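Local coordinates for ABC transporter, permease protein, putative (Porphyromonas gingivalis, PDB 2P0S) that probably serves as a membrane-spanning permease of an ABC-type transporter, of which one domain is present here, at the interface of chains A and B. Sequence-based numbering; all coordinates share one arbitrary frame. Chains: chain A/B, ABC transporter, permease protein, putative.

The interface of chains A and B. Residues chain A 64, 91, 94-95, 98-99, 102; chain B 111, 113-116.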
ATOM      1  N   LEU A  64       6.532  11.784  16.010  1.00 23.93           N
ATOM      2  CA  LEU A  64       5.447  12.370  16.822  1.00 26.91           C
ATOM      3  C   LEU A  64       5.719  13.788  17.192  1.00 27.26           C
ATOM      4  O   LEU A  64       4.704  14.546  17.449  1.00 30.49           O
ATOM      5  CB  LEU A  64       5.150  11.497  18.054  1.00 28.57           C
ATOM      6  CG  LEU A  64       4.313  10.210  17.905  1.00 26.70           C
ATOM      7  CD1 LEU A  64       3.790   9.531  19.203  1.00 32.11           C
ATOM      8  CD2 LEU A  64       3.132  10.427  16.991  1.00 28.38           C
ATOM      9  N   SER A  91       2.710   5.520   9.660  1.00 18.49           N
ATOM     10  CA  SER A  91       1.437   6.162  10.246  1.00 17.14           C
ATOM     11  C   SER A  91       0.694   5.248  11.178  1.00 17.45           C
ATOM     12  O   SER A  91       0.124   5.639  12.229  1.00 20.99           O
ATOM     13  CB  SER A  91       0.443   6.609   9.141  1.00 19.43           C
ATOM     14  OG  SER A  91       1.067   7.543   8.216  1.00 19.13           O
ATOM     15  N   LEU A  94       2.654   5.015  14.496  1.00 18.65           N
ATOM     16  CA  LEU A  94       2.582   6.234  15.353  1.00 17.22           C
ATOM     17  C   LEU A  94       1.196   6.349  15.928  1.00 18.24           C
ATOM     18  O   LEU A  94       1.099   6.776  17.090  1.00 19.20           O
ATOM     19  CB  LEU A  94       2.903   7.523  14.532  1.00 16.86           C
ATOM     20  CG  LEU A  94       4.366   7.425  13.974  1.00 15.30           C
ATOM     21  CD1 LEU A  94       4.415   8.492  12.810  1.00 19.53           C
ATOM     22  CD2 LEU A  94       5.326   7.813  15.065  1.00 19.57           C
ATOM     23  N   SER A  95       0.187   6.052  15.095  1.00 19.46           N
ATOM     24  CA  SER A  95      -1.228   6.068  15.595  1.00 19.89           C
ATOM     25  C   SER A  95      -1.403   5.092  16.775  1.00 20.00           C
ATOM     26  O   SER A  95      -1.842   5.410  17.907  1.00 20.62           O
ATOM     27  CB  SER A  95      -2.151   5.709  14.476  1.00 22.79           C
ATOM     28  OG  SER A  95      -2.079   6.778  13.485  1.00 29.60           O
ATOM     29  N   LYS A  98       0.250   6.205  19.957  1.00 20.43           N
ATOM     30  CA  LYS A  98      -0.567   7.208  20.697  1.00 22.10           C
ATOM     31  C   LYS A  98      -1.781   6.555  21.322  1.00 21.85           C
ATOM     32  O   LYS A  98      -2.131   6.826  22.467  1.00 23.27           O
ATOM     33  CB  LYS A  98      -1.050   8.303  19.775  1.00 22.59           C
ATOM     34  CG  LYS A  98       0.032   9.311  19.366  1.00 28.80           C
ATOM     35  CD  LYS A  98      -0.546  10.333  18.381  1.00 37.19           C
ATOM     36  CE  LYS A  98      -0.843  11.638  19.083  1.00 41.12           C
ATOM     37  NZ  LYS A  98      -0.370  12.686  18.067  1.00 46.29           N
ATOM     38  N   ILE A  99      -2.466   5.691  20.594  1.00 18.57           N
ATOM     39  CA  ILE A  99      -3.652   4.969  21.165  1.00 20.07           C
ATOM     40  C   ILE A  99      -3.223   4.226  22.431  1.00 18.66           C
ATOM     41  O   ILE A  99      -3.905   4.268  23.498  1.00 21.17           O
ATOM     42  CB  ILE A  99      -4.292   3.959  20.172  1.00 20.11           C
ATOM     43  CG1 ILE A  99      -4.907   4.722  18.955  1.00 21.32           C
ATOM     44  CG2 ILE A  99      -5.453   3.156  20.879  1.00 18.40           C
ATOM     45  CD1 ILE A  99      -5.127   3.780  17.695  1.00 21.13           C
ATOM     46  N   TYR A 102      -3.266   5.723  26.179  1.00 18.76           N
ATOM     47  CA  TYR A 102      -4.528   6.003  26.991  1.00 18.84           C
ATOM     48  C   TYR A 102      -4.665   4.866  28.020  1.00 20.55           C
ATOM     49  O   TYR A 102      -3.975   3.835  27.972  1.00 19.21           O
ATOM     50  CB  TYR A 102      -5.651   6.006  26.006  1.00 19.13           C
ATOM     51  CG  TYR A 102      -5.586   7.318  25.202  1.00 17.90           C
ATOM     52  CD1 TYR A 102      -6.400   8.413  25.623  1.00 23.48           C
ATOM     53  CD2 TYR A 102      -4.818   7.430  24.000  1.00 19.54           C
ATOM     54  CE1 TYR A 102      -6.340   9.566  24.954  1.00 27.43           C
ATOM     55  CE2 TYR A 102      -4.781   8.578  23.273  1.00 20.81           C
ATOM     56  CZ  TYR A 102      -5.525   9.654  23.770  1.00 20.40           C
ATOM     57  OH  TYR A 102      -5.553  10.843  23.080  1.00 27.16           O
TER
ATOM     58  N   LEU B 111      -9.338   7.541  18.915  1.00 20.16           N
ATOM     59  CA  LEU B 111      -8.818   7.206  17.577  1.00 20.63           C
ATOM     60  C   LEU B 111      -8.582   8.462  16.752  1.00 20.81           C
ATOM     61  O   LEU B 111      -7.595   8.571  16.031  1.00 21.09           O
ATOM     62  CB  LEU B 111      -9.774   6.293  16.828  1.00 20.48           C
ATOM     63  CG  LEU B 111      -9.894   4.910  17.520  1.00 20.74           C
ATOM     64  CD1 LEU B 111     -10.983   4.016  16.848  1.00 20.83           C
ATOM     65  CD2 LEU B 111      -8.513   4.275  17.620  1.00 24.23           C
ATOM     66  N   ASP B 113      -8.125  11.612  17.832  1.00 22.01           N
ATOM     67  CA  ASP B 113      -7.047  12.393  18.456  1.00 22.81           C
ATOM     68  C   ASP B 113      -5.659  11.799  18.122  1.00 24.95           C
ATOM     69  O   ASP B 113      -4.668  12.550  18.018  1.00 27.01           O
ATOM     70  CB  ASP B 113      -7.195  12.384  19.905  1.00 24.45           C
ATOM     71  CG  ASP B 113      -8.283  13.326  20.362  1.00 25.42           C
ATOM     72  OD1 ASP B 113      -8.829  14.045  19.566  1.00 28.22           O
ATOM     73  OD2 ASP B 113      -8.590  13.291  21.584  1.00 30.22           O
ATOM     74  N   SER B 114      -5.597  10.487  17.956  1.00 23.77           N
ATOM     75  CA  SER B 114      -4.334   9.757  17.784  1.00 24.53           C
ATOM     76  C   SER B 114      -4.007   9.568  16.366  1.00 27.28           C
ATOM     77  O   SER B 114      -2.905   9.059  16.031  1.00 26.68           O
ATOM     78  CB  SER B 114      -4.479   8.350  18.397  1.00 23.19           C
ATOM     79  OG  SER B 114      -4.675   8.419  19.775  1.00 22.52           O
ATOM     80  N   LYS B 115      -4.942   9.941  15.508  1.00 28.15           N
ATOM     81  CA  LYS B 115      -4.728   9.686  14.074  1.00 29.51           C
ATOM     82  C   LYS B 115      -3.589  10.484  13.475  1.00 29.72           C
ATOM     83  O   LYS B 115      -3.476  11.699  13.652  1.00 26.41           O
ATOM     84  CB  LYS B 115      -5.946   9.987  13.215  1.00 33.54           C
ATOM     85  CG  LYS B 115      -5.802   9.359  11.829  1.00 35.38           C
ATOM     86  CD  LYS B 115      -6.330   7.897  11.899  1.00 42.45           C
ATOM     87  CE  LYS B 115      -6.270   7.107  10.512  1.00 46.13           C
ATOM     88  NZ  LYS B 115      -6.673   7.971   9.311  1.00 55.37           N
ATOM     89  N   ILE B 116      -2.698   9.801  12.775  1.00 28.92           N
ATOM     90  CA  ILE B 116      -1.554  10.465  12.145  1.00 29.65           C
ATOM     91  C   ILE B 116      -1.565   9.880  10.746  1.00 30.87           C
ATOM     92  O   ILE B 116      -1.664   8.646  10.600  1.00 32.39           O
ATOM     93  CB  ILE B 116      -0.216  10.054  12.859  1.00 29.20           C
ATOM     94  CG1 ILE B 116      -0.054  10.782  14.164  1.00 34.07           C
ATOM     95  CG2 ILE B 116       1.026  10.379  11.961  1.00 28.19           C
ATOM     96  CD1 ILE B 116       0.442   9.925  15.172  1.00 42.07           C
TER
HETATM   97  O   HOH W   1      -2.501  12.866  16.364  1.00 34.67           O
HETATM   98  O   HOH W   2      -7.213  12.845  23.797  1.00 36.49           O
HETATM   99  O   HOH W   3      -3.663  11.157  21.172  1.00 36.82           O
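The long helix 80-100 of chain A packs against the end of helix 107-114 of chain B and the extended residues after it, part of a two-fold symmetric contact between two copies, repeated with the chains exchanged. B:Ile116 hides the most surface here (93 Å²). Its CG1 lies anti to the carbonyl carbon (chi1 -77°), and from it CD1 reaches crosswise to A:Leu64 CD2, at a tight 3.3 Å, and to CD of A:Lys98; A:Leu94 CB closes in at 3.5 Å from CD1. A beta-branched aliphatic suits this place, because CG2 turns towards A:Leu94 CD1 while the longer branch reaches A:Leu64 and A:Lys98. At the backbone of the same residue, A:Ser95 OG serves both chains: it donates to the carbonyl O of A:Ser91, 2.8 Å away and one helical turn back, approaching from above the carbonyl plane, and accepts the backbone N-H of B:Ile116 in a long, bent bond (3.2 Å, 143° at H). The serine's short side chain allows the loop backbone to approach the helix. A:Lys98 lays its aliphatic stem against B:Ser114 and B:Ile116, then bends at chi3 and chi4 so that NZ meets a water 2.7 Å away, which also bonds the backbone O of B:Asp113 and of B:Lys115. Further along, A:Ile99 CD1 crosses B:Leu111 CD2 obliquely at 3.4 Å, and small B:Ser114 nestles between A:Ile99 and A:Lys98. The A:Tyr102 phenol, at the end of a long rigid ring, reaches B:Asp113 OD2 and B:Ser114 OG through two in-plane waters, the latter 3.2 Å from its water. Apolar and water-mediated contacts probably help fix the partner's segment against the helix; whether this dimer forms in the full-length protein the structure alone does not show.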